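Local coordinates for protein PnpC (Pseudomonas putida, PDB 3N9T) that probably catalyses, as an intradiol dioxygenase with a non-haem ferric iron, the oxidative opening of the hydroxyquinol ring between two neighbouring hydroxyl-bearing carbons, at residues Pro107-Glu111 with Tyr160-Asp164; Gln153-Gly158 with Thr188-Tyr194; Asn121-Thr125 with Pro168-Gly174; Leu231-Leu235 with Tyr283-Met287. One frame throughout, in Å; residues are numbered along the deposited sequence.

Contact 1 of 4, residues Pro107-Glu111 with Tyr160-Asp164; sequences PFFIE and YSGQD. With FE (Fe (III) ion), chain D.
The rings of F108 and Y160 are nearly parallel (21°) but strongly offset, with little overlap and centroids 4.6 Å apart. F108 CD2 comes within 3.4 Å of Y160 CE2, and F108 CB sits over the tyrosine face, 4.0 Å from its centroid. With CG anti to the carbonyl carbon (chi1 -67°), F108 lays its ring nearly flat beside the tyrosine, shifted so that CD2 rather than the centre meets the Y160 rim; P107 CG covers its other face. Y160 is one of four protein ligands of the ferric iron, its OH 2.0 Å from the metal; Y194, H218 and H220 complete the two-tyrosine, two-histidine set of intradiol dioxygenases. Q163 holds the base of this ligand: OE1 accepts the Y160 backbone N at 2.7 Å, in the carbonyl plane on a lone pair. The same amide, inclined 48° to the F108 ring, brings NE2 to 3.1 Å from F108 CZ. Reducing F108 to an alanine would probably uncover one face of the Y160 ring beside the iron and remove the ring against which Q163 NE2 packs. Farther along, the extended end of I110 packs on the S161-G162 backbone, CD1 3.5 Å from S161 O, and on R173, which hydrogen-bonds that carbonyl.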
loop_
_atom_site.group_PDB
_atom_site.type_symbol
_atom_site.label_atom_id
_atom_site.label_comp_id
_atom_site.label_asym_id
_atom_site.label_seq_id
_atom_site.Cartn_x
_atom_site.Cartn_y
_atom_site.Cartn_z
ATOM N N PRO A 107 -17.099 -9.241 5.840
ATOM C CA PRO A 107 -16.727 -10.414 5.055
ATOM C C PRO A 107 -17.684 -11.594 5.295
ATOM O O PRO A 107 -17.486 -12.671 4.697
ATOM C CB PRO A 107 -15.354 -10.762 5.619
ATOM C CG PRO A 107 -15.486 -10.417 7.081
ATOM C CD PRO A 107 -16.482 -9.249 7.174
ATOM N N PHE A 108 -18.725 -11.382 6.115
ATOM C CA PHE A 108 -19.445 -12.495 6.684
ATOM C C PHE A 108 -20.830 -12.903 6.120
ATOM O O PHE A 108 -21.491 -13.800 6.683
ATOM C CB PHE A 108 -19.512 -12.300 8.181
ATOM C CG PHE A 108 -18.178 -12.390 8.850
ATOM C CD1 PHE A 108 -17.332 -13.501 8.617
ATOM C CD2 PHE A 108 -17.749 -11.359 9.730
ATOM C CE1 PHE A 108 -16.080 -13.596 9.252
ATOM C CE2 PHE A 108 -16.500 -11.457 10.410
ATOM C CZ PHE A 108 -15.657 -12.556 10.158
ATOM N N PHE A 109 -21.258 -12.277 5.036
ATOM C CA PHE A 109 -22.539 -12.655 4.460
ATOM C C PHE A 109 -22.451 -14.058 3.827
ATOM O O PHE A 109 -21.453 -14.392 3.166
ATOM C CB PHE A 109 -23.039 -11.642 3.429
ATOM C CG PHE A 109 -24.291 -12.088 2.749
ATOM C CD1 PHE A 109 -25.521 -12.098 3.461
ATOM C CD2 PHE A 109 -24.265 -12.567 1.436
ATOM C CE1 PHE A 109 -26.699 -12.571 2.869
ATOM C CE2 PHE A 109 -25.467 -13.039 0.827
ATOM C CZ PHE A 109 -26.683 -13.025 1.558
ATOM N N ILE A 110 -23.478 -14.888 4.027
ATOM C CA ILE A 110 -23.535 -16.169 3.321
ATOM C C ILE A 110 -24.845 -16.267 2.535
ATOM O O ILE A 110 -25.918 -15.992 3.093
ATOM C CB ILE A 110 -23.358 -17.394 4.272
ATOM C CG1 ILE A 110 -22.016 -17.327 4.996
ATOM C CG2 ILE A 110 -23.428 -18.740 3.483
ATOM C CD1 ILE A 110 -21.890 -18.362 6.118
ATOM N N GLU A 111 -24.729 -16.601 1.246
ATOM C CA GLU A 111 -25.851 -17.086 0.410
ATOM C C GLU A 111 -26.627 -18.332 0.853
ATOM O O GLU A 111 -26.102 -19.278 1.503
ATOM C CB GLU A 111 -25.367 -17.379 -1.026
ATOM C CG GLU A 111 -24.722 -16.212 -1.678
ATOM C CD GLU A 111 -25.709 -15.404 -2.471
ATOM O OE1 GLU A 111 -26.881 -15.283 -2.035
ATOM O OE2 GLU A 111 -25.298 -14.908 -3.549
ATOM N N TYR A 160 -19.491 -15.742 13.564
ATOM C CA TYR A 160 -20.620 -16.011 12.649
ATOM C C TYR A 160 -20.649 -17.516 12.301
ATOM O O TYR A 160 -19.592 -18.139 12.190
ATOM C CB TYR A 160 -20.497 -15.192 11.388
ATOM C CG TYR A 160 -20.625 -13.717 11.698
ATOM C CD1 TYR A 160 -21.841 -13.069 11.558
ATOM C CD2 TYR A 160 -19.522 -12.980 12.169
ATOM C CE1 TYR A 160 -21.968 -11.693 11.856
ATOM C CE2 TYR A 160 -19.645 -11.603 12.489
ATOM C CZ TYR A 160 -20.874 -10.981 12.341
ATOM O OH TYR A 160 -21.025 -9.659 12.695
ATOM N N SER A 161 -21.843 -18.100 12.151
ATOM C CA SER A 161 -21.948 -19.464 11.611
ATOM C C SER A 161 -21.557 -19.288 10.149
ATOM O O SER A 161 -21.587 -18.183 9.635
ATOM C CB SER A 161 -23.415 -19.957 11.725
ATOM O OG SER A 161 -24.323 -19.175 10.943
ATOM N N GLY A 162 -21.042 -20.308 9.475
ATOM C CA GLY A 162 -20.059 -21.159 9.991
ATOM C C GLY A 162 -18.767 -20.557 9.435
ATOM O O GLY A 162 -17.992 -21.250 8.765
ATOM N N GLN A 163 -18.576 -19.239 9.642
ATOM C CA GLN A 163 -17.219 -18.713 9.833
ATOM C C GLN A 163 -16.713 -19.703 10.885
ATOM O O GLN A 163 -15.605 -20.230 10.776
ATOM C CB GLN A 163 -17.216 -17.280 10.400
ATOM C CG GLN A 163 -16.012 -17.042 11.330
ATOM C CD GLN A 163 -15.975 -15.671 12.030
ATOM O OE1 GLN A 163 -16.923 -15.243 12.726
ATOM N NE2 GLN A 163 -14.842 -15.000 11.883
ATOM N N ASP A 164 -17.577 -19.926 11.887
ATOM C CA ASP A 164 -17.477 -20.957 12.894
ATOM C C ASP A 164 -18.258 -22.236 12.441
ATOM O O ASP A 164 -19.472 -22.410 12.785
ATOM C CB ASP A 164 -18.068 -20.440 14.205
ATOM C CG ASP A 164 -18.165 -21.509 15.251
ATOM O OD1 ASP A 164 -17.697 -22.641 14.940
ATOM O OD2 ASP A 164 -18.709 -21.229 16.368
HETATM FE FE FE D . -20.433 -8.008 11.801
HETATM O O HOH W 1 -19.168 -7.932 10.096
#

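Contact 2 of 4, residues Gln153-Gly158 with Thr188-Tyr194; sequences QTADNG and TTVPVCY. With FE (Fe (III) ion), chain D.
T188 meets Q153 through its hydroxyl: OG1 donates to Q153 OE1 at 2.8 Å, approaching from above the carbonyl plane, off the lone pairs. One residue on, the backbone of T189 takes up the other half of the same amide, Q153 NE2 giving a fairly straight bond of 3.0 Å to T189 O, which lies close to the amide plane. Gripped at both ends, the glutamine cannot easily turn over, and its buried polar atoms are satisfied; a long amide suits the place because it both accepts and donates. V190 turns its side chain away, but its carbonyl O receives a bond of 2.7 Å from water 2, which also donates to D156 OD1. P191 follows beyond the strand end and lays its ring beside the glutamine amide, CG 3.8 Å from Q153 NE2. V192 rests on the type I turn A155-G158, its CG2 3.5 Å from D156 O. At Y194 the two backbones come nearest: G158 CA lies 3.6 Å from Y194 CB, where any CB on G158 would collide, and its positive phi also favours glycine. With Y194 CG between its backbone N and carbonyl carbon (chi1 60°), one ring face meets T154 CG2 in a CH-pi contact, 3.7 Å from the centroid, while the OH binds the ferric iron at 2.2 Å, a tyrosine ligand of the intradiol dioxygenase site with Y160, H218 and H220. Strand 183-189 pairs with strand 129-138, Q153 bonds through its backbone to L172 just ahead of strand 173-177, and Y194 joins strand 214-224 through R215.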
loop_
_atom_site.group_PDB
_atom_site.type_symbol
_atom_site.label_atom_id
_atom_site.label_comp_id
_atom_site.label_asym_id
_atom_site.label_seq_id
_atom_site.Cartn_x
_atom_site.Cartn_y
_atom_site.Cartn_z
ATOM N N GLN A 153 -25.683 -12.144 12.254
ATOM C CA GLN A 153 -25.030 -11.616 13.444
ATOM C C GLN A 153 -24.147 -12.714 14.052
ATOM O O GLN A 153 -24.333 -13.914 13.755
ATOM C CB GLN A 153 -26.073 -11.204 14.480
ATOM C CG GLN A 153 -26.928 -12.281 15.045
ATOM C CD GLN A 153 -27.817 -11.769 16.205
ATOM O OE1 GLN A 153 -28.907 -11.295 15.958
ATOM N NE2 GLN A 153 -27.323 -11.827 17.452
ATOM N N THR A 154 -23.195 -12.314 14.902
ATOM C CA THR A 154 -22.331 -13.307 15.575
ATOM C C THR A 154 -23.085 -14.001 16.661
ATOM O O THR A 154 -24.106 -13.498 17.144
ATOM C CB THR A 154 -21.137 -12.681 16.299
ATOM O OG1 THR A 154 -21.612 -11.592 17.093
ATOM C CG2 THR A 154 -20.098 -12.217 15.352
ATOM N N ALA A 155 -22.586 -15.182 17.051
ATOM C CA ALA A 155 -23.104 -15.843 18.251
ATOM C C ALA A 155 -22.466 -15.172 19.491
ATOM O O ALA A 155 -21.647 -14.247 19.329
ATOM C CB ALA A 155 -22.752 -17.320 18.193
ATOM N N ASP A 156 -22.848 -15.615 20.696
ATOM C CA ASP A 156 -22.129 -15.278 21.956
ATOM C C ASP A 156 -20.599 -15.433 21.835
ATOM O O ASP A 156 -19.873 -14.493 22.181
ATOM C CB ASP A 156 -22.664 -16.083 23.155
ATOM C CG ASP A 156 -23.950 -15.456 23.803
ATOM O OD1 ASP A 156 -24.447 -14.379 23.325
ATOM O OD2 ASP A 156 -24.467 -16.067 24.803
ATOM N N ASN A 157 -20.109 -16.551 21.293
ATOM C CA ASN A 157 -18.668 -16.682 21.010
ATOM C C ASN A 157 -18.040 -15.609 20.056
ATOM O O ASN A 157 -16.849 -15.659 19.746
ATOM C CB ASN A 157 -18.304 -18.132 20.578
ATOM C CG ASN A 157 -18.704 -18.448 19.131
ATOM O OD1 ASN A 157 -19.342 -17.637 18.468
ATOM N ND2 ASN A 157 -18.331 -19.640 18.639
ATOM N N GLY A 158 -18.804 -14.615 19.608
ATOM C CA GLY A 158 -18.201 -13.624 18.704
ATOM C C GLY A 158 -17.846 -14.221 17.357
ATOM O O GLY A 158 -17.040 -13.645 16.609
ATOM N N THR A 188 -34.313 -13.296 17.914
ATOM C CA THR A 188 -32.913 -13.600 17.931
ATOM C C THR A 188 -32.355 -13.515 19.357
ATOM O O THR A 188 -33.107 -13.534 20.359
ATOM C CB THR A 188 -32.156 -12.716 16.898
ATOM O OG1 THR A 188 -30.801 -13.148 16.745
ATOM C CG2 THR A 188 -32.242 -11.176 17.173
ATOM N N THR A 189 -31.038 -13.431 19.450
ATOM C CA THR A 189 -30.435 -13.043 20.746
ATOM C C THR A 189 -29.753 -11.694 20.637
ATOM O O THR A 189 -29.433 -11.267 19.538
ATOM C CB THR A 189 -29.458 -14.085 21.236
ATOM O OG1 THR A 189 -28.475 -14.323 20.239
ATOM C CG2 THR A 189 -30.191 -15.394 21.657
ATOM N N VAL A 190 -29.572 -11.003 21.774
ATOM C CA VAL A 190 -28.978 -9.702 21.749
ATOM C C VAL A 190 -27.578 -9.868 21.156
ATOM O O VAL A 190 -26.815 -10.719 21.582
ATOM C CB VAL A 190 -28.906 -9.037 23.131
ATOM C CG1 VAL A 190 -28.206 -7.691 23.012
ATOM C CG2 VAL A 190 -30.286 -8.889 23.744
ATOM N N PRO A 191 -27.259 -9.103 20.106
ATOM C CA PRO A 191 -25.891 -9.234 19.528
ATOM C C PRO A 191 -24.826 -8.856 20.583
ATOM O O PRO A 191 -25.088 -7.995 21.440
ATOM C CB PRO A 191 -25.905 -8.248 18.375
ATOM C CG PRO A 191 -27.373 -8.090 18.025
ATOM C CD PRO A 191 -28.088 -8.148 19.382
ATOM N N VAL A 192 -23.665 -9.488 20.525
ATOM C CA VAL A 192 -22.531 -9.137 21.405
ATOM C C VAL A 192 -21.326 -8.580 20.595
ATOM O O VAL A 192 -21.131 -8.907 19.411
ATOM C CB VAL A 192 -22.111 -10.339 22.318
ATOM C CG1 VAL A 192 -23.378 -11.013 22.998
ATOM C CG2 VAL A 192 -21.439 -11.424 21.501
ATOM N N CYS A 193 -20.552 -7.675 21.228
ATOM C CA CYS A 193 -19.308 -7.136 20.615
ATOM C C CYS A 193 -18.280 -8.274 20.420
ATOM O O CYS A 193 -18.320 -9.300 21.131
ATOM C CB CYS A 193 -18.768 -5.974 21.459
ATOM S SG CYS A 193 -18.431 -6.382 23.170
ATOM N N TYR A 194 -17.376 -8.132 19.467
ATOM C CA TYR A 194 -16.402 -9.183 19.204
ATOM C C TYR A 194 -15.165 -8.497 18.587
ATOM O O TYR A 194 -15.335 -7.402 18.036
ATOM C CB TYR A 194 -16.995 -10.244 18.261
ATOM C CG TYR A 194 -17.417 -9.704 16.889
ATOM C CD1 TYR A 194 -18.731 -9.327 16.648
ATOM C CD2 TYR A 194 -16.520 -9.634 15.824
ATOM C CE1 TYR A 194 -19.150 -8.883 15.399
ATOM C CE2 TYR A 194 -16.923 -9.165 14.562
ATOM C CZ TYR A 194 -18.246 -8.778 14.341
ATOM O OH TYR A 194 -18.728 -8.317 13.090
HETATM FE FE FE D . -20.433 -8.008 11.801
HETATM O O HOH W 2 -26.939 -12.312 23.774
HETATM O O HOH W 1 -19.168 -7.932 10.096
#

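Contact 3 of 4, residues Asn121-Thr125 with Pro168-Gly174; sequences NMALT and PFGNLRG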
loop_
_atom_site.group_PDB
_atom_site.type_symbol
_atom_site.label_atom_id
_atom_site.label_comp_id
_atom_site.label_asym_id
_atom_site.label_seq_id
_atom_site.Cartn_x
_atom_site.Cartn_y
_atom_site.Cartn_z
ATOM N N ASN A 121 -37.785 -17.341 15.070
ATOM C CA ASN A 121 -36.509 -17.293 15.782
ATOM C C ASN A 121 -35.316 -17.799 14.947
ATOM O O ASN A 121 -35.388 -18.883 14.382
ATOM C CB ASN A 121 -36.644 -18.104 17.067
ATOM C CG ASN A 121 -35.354 -18.209 17.826
ATOM O OD1 ASN A 121 -34.625 -17.221 18.011
ATOM N ND2 ASN A 121 -35.020 -19.438 18.237
ATOM N N MET A 122 -34.230 -17.019 14.825
ATOM C CA MET A 122 -33.040 -17.544 14.127
ATOM C C MET A 122 -31.893 -17.982 15.065
ATOM O O MET A 122 -30.825 -18.405 14.574
ATOM C CB MET A 122 -32.511 -16.562 13.083
ATOM C CG MET A 122 -32.287 -15.081 13.612
ATOM S SD MET A 122 -31.392 -14.250 12.350
ATOM C CE MET A 122 -30.728 -12.883 13.318
ATOM N N ALA A 123 -32.095 -17.812 16.371
ATOM C CA ALA A 123 -31.041 -18.095 17.348
ATOM C C ALA A 123 -31.181 -19.564 17.732
ATOM O O ALA A 123 -32.059 -19.931 18.471
ATOM C CB ALA A 123 -31.153 -17.234 18.570
ATOM N N LEU A 124 -30.304 -20.380 17.200
ATOM C CA LEU A 124 -30.331 -21.780 17.552
ATOM C C LEU A 124 -29.410 -22.024 18.744
ATOM O O LEU A 124 -29.463 -23.095 19.330
ATOM C CB LEU A 124 -29.994 -22.642 16.316
ATOM C CG LEU A 124 -30.744 -22.222 15.030
ATOM C CD1 LEU A 124 -30.443 -23.172 13.941
ATOM C CD2 LEU A 124 -32.251 -22.097 15.211
ATOM N N THR A 125 -28.602 -21.032 19.128
ATOM C CA THR A 125 -27.683 -21.153 20.281
ATOM C C THR A 125 -28.126 -20.308 21.499
ATOM O O THR A 125 -29.139 -19.620 21.451
ATOM C CB THR A 125 -26.224 -20.836 19.877
ATOM O OG1 THR A 125 -26.139 -19.524 19.301
ATOM C CG2 THR A 125 -25.727 -21.854 18.836
ATOM N N PRO A 168 -24.803 -24.695 14.199
ATOM C CA PRO A 168 -25.847 -25.242 13.290
ATOM C C PRO A 168 -25.985 -24.408 12.010
ATOM O O PRO A 168 -25.835 -23.171 12.057
ATOM C CB PRO A 168 -27.141 -25.150 14.118
ATOM C CG PRO A 168 -26.748 -24.994 15.505
ATOM C CD PRO A 168 -25.303 -24.491 15.571
ATOM N N PHE A 169 -26.225 -25.085 10.876
ATOM C CA PHE A 169 -26.598 -24.426 9.630
ATOM C C PHE A 169 -27.708 -23.391 9.871
ATOM O O PHE A 169 -28.704 -23.672 10.510
ATOM C CB PHE A 169 -27.096 -25.441 8.573
ATOM C CG PHE A 169 -27.550 -24.801 7.305
ATOM C CD1 PHE A 169 -26.660 -24.589 6.259
ATOM C CD2 PHE A 169 -28.881 -24.403 7.153
ATOM C CE1 PHE A 169 -27.068 -23.980 5.071
ATOM C CE2 PHE A 169 -29.306 -23.782 5.985
ATOM C CZ PHE A 169 -28.394 -23.569 4.929
ATOM N N GLY A 170 -27.487 -22.186 9.347
ATOM C CA GLY A 170 -28.492 -21.094 9.407
ATOM C C GLY A 170 -28.565 -20.377 10.742
ATOM O O GLY A 170 -29.324 -19.462 10.887
ATOM N N ASN A 171 -27.728 -20.747 11.706
ATOM C CA ASN A 171 -27.819 -20.115 12.989
ATOM C C ASN A 171 -27.603 -18.607 12.843
ATOM O O ASN A 171 -26.659 -18.178 12.211
ATOM C CB ASN A 171 -26.731 -20.636 13.891
ATOM C CG ASN A 171 -26.878 -20.148 15.295
ATOM O OD1 ASN A 171 -27.968 -20.145 15.866
ATOM N ND2 ASN A 171 -25.747 -19.792 15.896
ATOM N N LEU A 172 -28.482 -17.846 13.464
ATOM C CA LEU A 172 -28.369 -16.367 13.512
ATOM C C LEU A 172 -28.187 -15.811 12.135
ATOM O O LEU A 172 -27.563 -14.754 11.959
ATOM C CB LEU A 172 -27.227 -15.963 14.472
ATOM C CG LEU A 172 -27.553 -16.283 15.965
ATOM C CD1 LEU A 172 -26.321 -16.100 16.825
ATOM C CD2 LEU A 172 -28.739 -15.494 16.567
ATOM N N ARG A 173 -28.762 -16.506 11.138
ATOM C CA ARG A 173 -28.948 -15.933 9.790
ATOM C C ARG A 173 -30.365 -16.210 9.326
ATOM O O ARG A 173 -31.000 -17.214 9.740
ATOM C CB ARG A 173 -27.944 -16.480 8.765
ATOM C CG ARG A 173 -26.497 -16.486 9.203
ATOM C CD ARG A 173 -25.598 -17.234 8.207
ATOM N NE ARG A 173 -24.201 -17.034 8.621
ATOM C CZ ARG A 173 -23.448 -16.013 8.232
ATOM N NH1 ARG A 173 -23.955 -15.075 7.416
ATOM N NH2 ARG A 173 -22.193 -15.905 8.690
ATOM N N GLY A 174 -30.906 -15.296 8.532
ATOM C CA GLY A 174 -32.219 -15.561 7.922
ATOM C C GLY A 174 -32.599 -14.551 6.869
ATOM O O GLY A 174 -32.114 -13.416 6.897
#
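M122 lays its side chain along the backbone of L172 and R173. Its CG stands between the backbone N and carbonyl carbon (chi1 51°), and from there the chain runs out extended. CB lies 3.7 Å from R173 O; CG passes L172 CA; SD rests against the peptide joining the two residues, 3.6 Å from L172 C; and CE ends near L172 O and T188. A long, unbranched, flexible thioether suits such a narrow course over buried backbone. The M122 carbonyl works as well, accepting L172 N at 2.7 Å. The partner segment gets its shape from two overlapping type II turns, P168-N171 and G170-R173, which lead into strand 173-177 of the catalytic beta-sandwich; G170, third residue of the first turn, has the positive phi that glycine takes readily. Facing them, N121 forms an Asx turn, its OD1 accepting A123 N at 3.1 Å. N171 bridges the two loops with its amide: OD1 takes L124 N at 2.7 Å, nearly along the C=O axis, and ND2, already bonded to Q167, gives a weak bond of 3.4 Å to T125 OG1. Small A123 lets L172 CD2 approach its CB to 3.6 Å. At the solvent side the leucine L124 slides past P168, with CD1 3.9 Å from the proline CB.

Contact 4 of 4, residues Leu231-Leu235 with Tyr283-Met287; sequences LVTHL and YEFVM
Strands 231-237 and 278-287 belong to the beta-sandwich of the intradiol dioxygenase catalytic domain, and here they face each other across its apolar interior, their axes 9.4 Å apart and running roughly antiparallel at 148°. L235 packs directly on Y283. With CG anti to the carbonyl carbon (chi1 -72°), the leucine sets its methyl CD2 over the centre of the Y283 ring, 3.6 Å from the centroid and only 3° off the normal, a clear CH-pi contact. The second methyl, CD1, lies 3.6 Å from Y283 CB and 3.8 Å from F285 CZ, so both branches of the leucine are used. Next to it Y283 CD2 stands over the centre of one F285 ring face. F285 spans the gap between the strands: its CE1 meets T233 CG2 and its CD1 meets L231 CD2, each at 3.9 Å. The polar end of Y283 is taken up by S254 O, and the hydroxyl of the buried T233 by E101 O. With a serine in place of Y283, L235 CD2 would probably face a gap, one face of F285 would lose its cover, and S254 O its partner. Strand 256-262 pairs with both strands, joining them round the curl of the sheet, while strand 214-224 flanks 231-237, its F221 and I223 packing on F285, and strand 129-138 runs parallel beside 278-287.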
loop_
_atom_site.group_PDB
_atom_site.type_symbol
_atom_site.label_atom_id
_atom_site.label_comp_id
_atom_site.label_asym_id
_atom_site.label_seq_id
_atom_site.Cartn_x
_atom_site.Cartn_y
_atom_site.Cartn_z
ATOM N N LEU A 231 -30.079 -1.951 0.020
ATOM C CA LEU A 231 -29.550 -1.303 1.204
ATOM C C LEU A 231 -28.742 -2.350 1.953
ATOM O O LEU A 231 -29.244 -3.403 2.183
ATOM C CB LEU A 231 -30.709 -0.813 2.103
ATOM C CG LEU A 231 -30.294 -0.366 3.494
ATOM C CD1 LEU A 231 -29.344 0.882 3.374
ATOM C CD2 LEU A 231 -31.566 0.094 4.264
ATOM N N VAL A 232 -27.483 -2.064 2.263
ATOM C CA VAL A 232 -26.648 -2.913 3.108
ATOM C C VAL A 232 -26.221 -2.014 4.258
ATOM O O VAL A 232 -25.646 -0.921 4.004
ATOM C CB VAL A 232 -25.358 -3.308 2.360
ATOM C CG1 VAL A 232 -24.302 -3.943 3.333
ATOM C CG2 VAL A 232 -25.706 -4.296 1.244
ATOM N N THR A 233 -26.513 -2.402 5.502
ATOM C CA THR A 233 -26.209 -1.503 6.629
ATOM C C THR A 233 -26.006 -2.377 7.866
ATOM O O THR A 233 -25.985 -3.609 7.724
ATOM C CB THR A 233 -27.292 -0.398 6.791
ATOM O OG1 THR A 233 -26.795 0.622 7.673
ATOM C CG2 THR A 233 -28.657 -0.983 7.301
ATOM N N HIS A 234 -25.812 -1.762 9.041
ATOM C CA HIS A 234 -25.679 -2.495 10.357
ATOM C C HIS A 234 -26.644 -1.724 11.278
ATOM O O HIS A 234 -26.811 -0.494 11.085
ATOM C CB HIS A 234 -24.307 -2.239 11.028
ATOM C CG HIS A 234 -23.108 -2.795 10.339
ATOM N ND1 HIS A 234 -22.009 -3.243 11.034
ATOM C CD2 HIS A 234 -22.796 -2.906 9.037
ATOM C CE1 HIS A 234 -21.079 -3.615 10.179
ATOM N NE2 HIS A 234 -21.537 -3.405 8.967
ATOM N N LEU A 235 -27.260 -2.399 12.268
ATOM C CA LEU A 235 -27.949 -1.710 13.415
ATOM C C LEU A 235 -27.084 -2.000 14.618
ATOM O O LEU A 235 -26.756 -3.185 14.908
ATOM C CB LEU A 235 -29.351 -2.313 13.675
ATOM C CG LEU A 235 -30.363 -1.935 12.575
ATOM C CD1 LEU A 235 -31.794 -2.263 13.126
ATOM C CD2 LEU A 235 -30.256 -0.379 12.160
ATOM N N TYR A 283 -36.975 -0.719 14.687
ATOM C CA TYR A 283 -36.306 0.131 13.721
ATOM C C TYR A 283 -37.087 0.346 12.424
ATOM O O TYR A 283 -37.597 -0.621 11.866
ATOM C CB TYR A 283 -34.881 -0.375 13.431
ATOM C CG TYR A 283 -33.975 0.718 12.736
ATOM C CD1 TYR A 283 -33.285 1.652 13.501
ATOM C CD2 TYR A 283 -33.859 0.788 11.335
ATOM C CE1 TYR A 283 -32.483 2.630 12.922
ATOM C CE2 TYR A 283 -33.045 1.746 10.735
ATOM C CZ TYR A 283 -32.371 2.675 11.541
ATOM O OH TYR A 283 -31.545 3.615 10.990
ATOM N N GLU A 284 -37.176 1.592 11.952
ATOM C CA GLU A 284 -37.811 1.787 10.625
ATOM C C GLU A 284 -36.775 2.091 9.512
ATOM O O GLU A 284 -36.098 3.151 9.520
ATOM C CB GLU A 284 -38.907 2.839 10.665
ATOM C CG GLU A 284 -39.959 2.475 11.694
ATOM C CD GLU A 284 -41.085 3.504 11.756
ATOM O OE1 GLU A 284 -40.858 4.662 11.352
ATOM O OE2 GLU A 284 -42.182 3.135 12.210
ATOM N N PHE A 285 -36.630 1.139 8.595
ATOM C CA PHE A 285 -35.739 1.337 7.469
ATOM C C PHE A 285 -36.449 2.153 6.378
ATOM O O PHE A 285 -37.648 1.982 6.133
ATOM C CB PHE A 285 -35.353 0.006 6.856
ATOM C CG PHE A 285 -34.500 -0.827 7.756
ATOM C CD1 PHE A 285 -33.101 -0.574 7.841
ATOM C CD2 PHE A 285 -35.074 -1.883 8.487
ATOM C CE1 PHE A 285 -32.260 -1.340 8.711
ATOM C CE2 PHE A 285 -34.235 -2.673 9.391
ATOM C CZ PHE A 285 -32.813 -2.343 9.495
ATOM N N VAL A 286 -35.681 3.011 5.734
ATOM C CA VAL A 286 -36.170 3.868 4.671
ATOM C C VAL A 286 -35.295 3.575 3.423
ATOM O O VAL A 286 -34.079 3.716 3.473
ATOM C CB VAL A 286 -36.147 5.385 5.104
ATOM C CG1 VAL A 286 -36.622 6.300 3.957
ATOM C CG2 VAL A 286 -36.998 5.609 6.413
ATOM N N MET A 287 -35.948 3.120 2.355
ATOM C CA MET A 287 -35.343 2.699 1.118
ATOM C C MET A 287 -35.523 3.754 0.039
ATOM O O MET A 287 -36.529 4.511 0.016
ATOM C CB MET A 287 -35.951 1.376 0.652
ATOM C CG MET A 287 -35.581 0.123 1.582
ATOM S SD MET A 287 -36.145 -1.289 0.626
ATOM C CE MET A 287 -34.610 -1.532 -0.310
#

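From the N terminus the chain first lays down 107-111, then 121-125, and after strands 129-138 and 148-152 reaches 153-158. Contact 1 closes at 160-164, contact 3 at 168-174 and contact 2 at 188-194, so each of these three loops crosses the other two and none encloses another. They also touch: Y160 and Y194 meet at the iron, S161 OG bonds to N171 O, D164 bonds to N157, and L172 packs on T188. Together they tie the loops at one end of the sandwich to strands 173-177 and 183-189. Contact 4 opens only after all have closed; it touches none of them and joins strands 231-237 and 278-287 within the core.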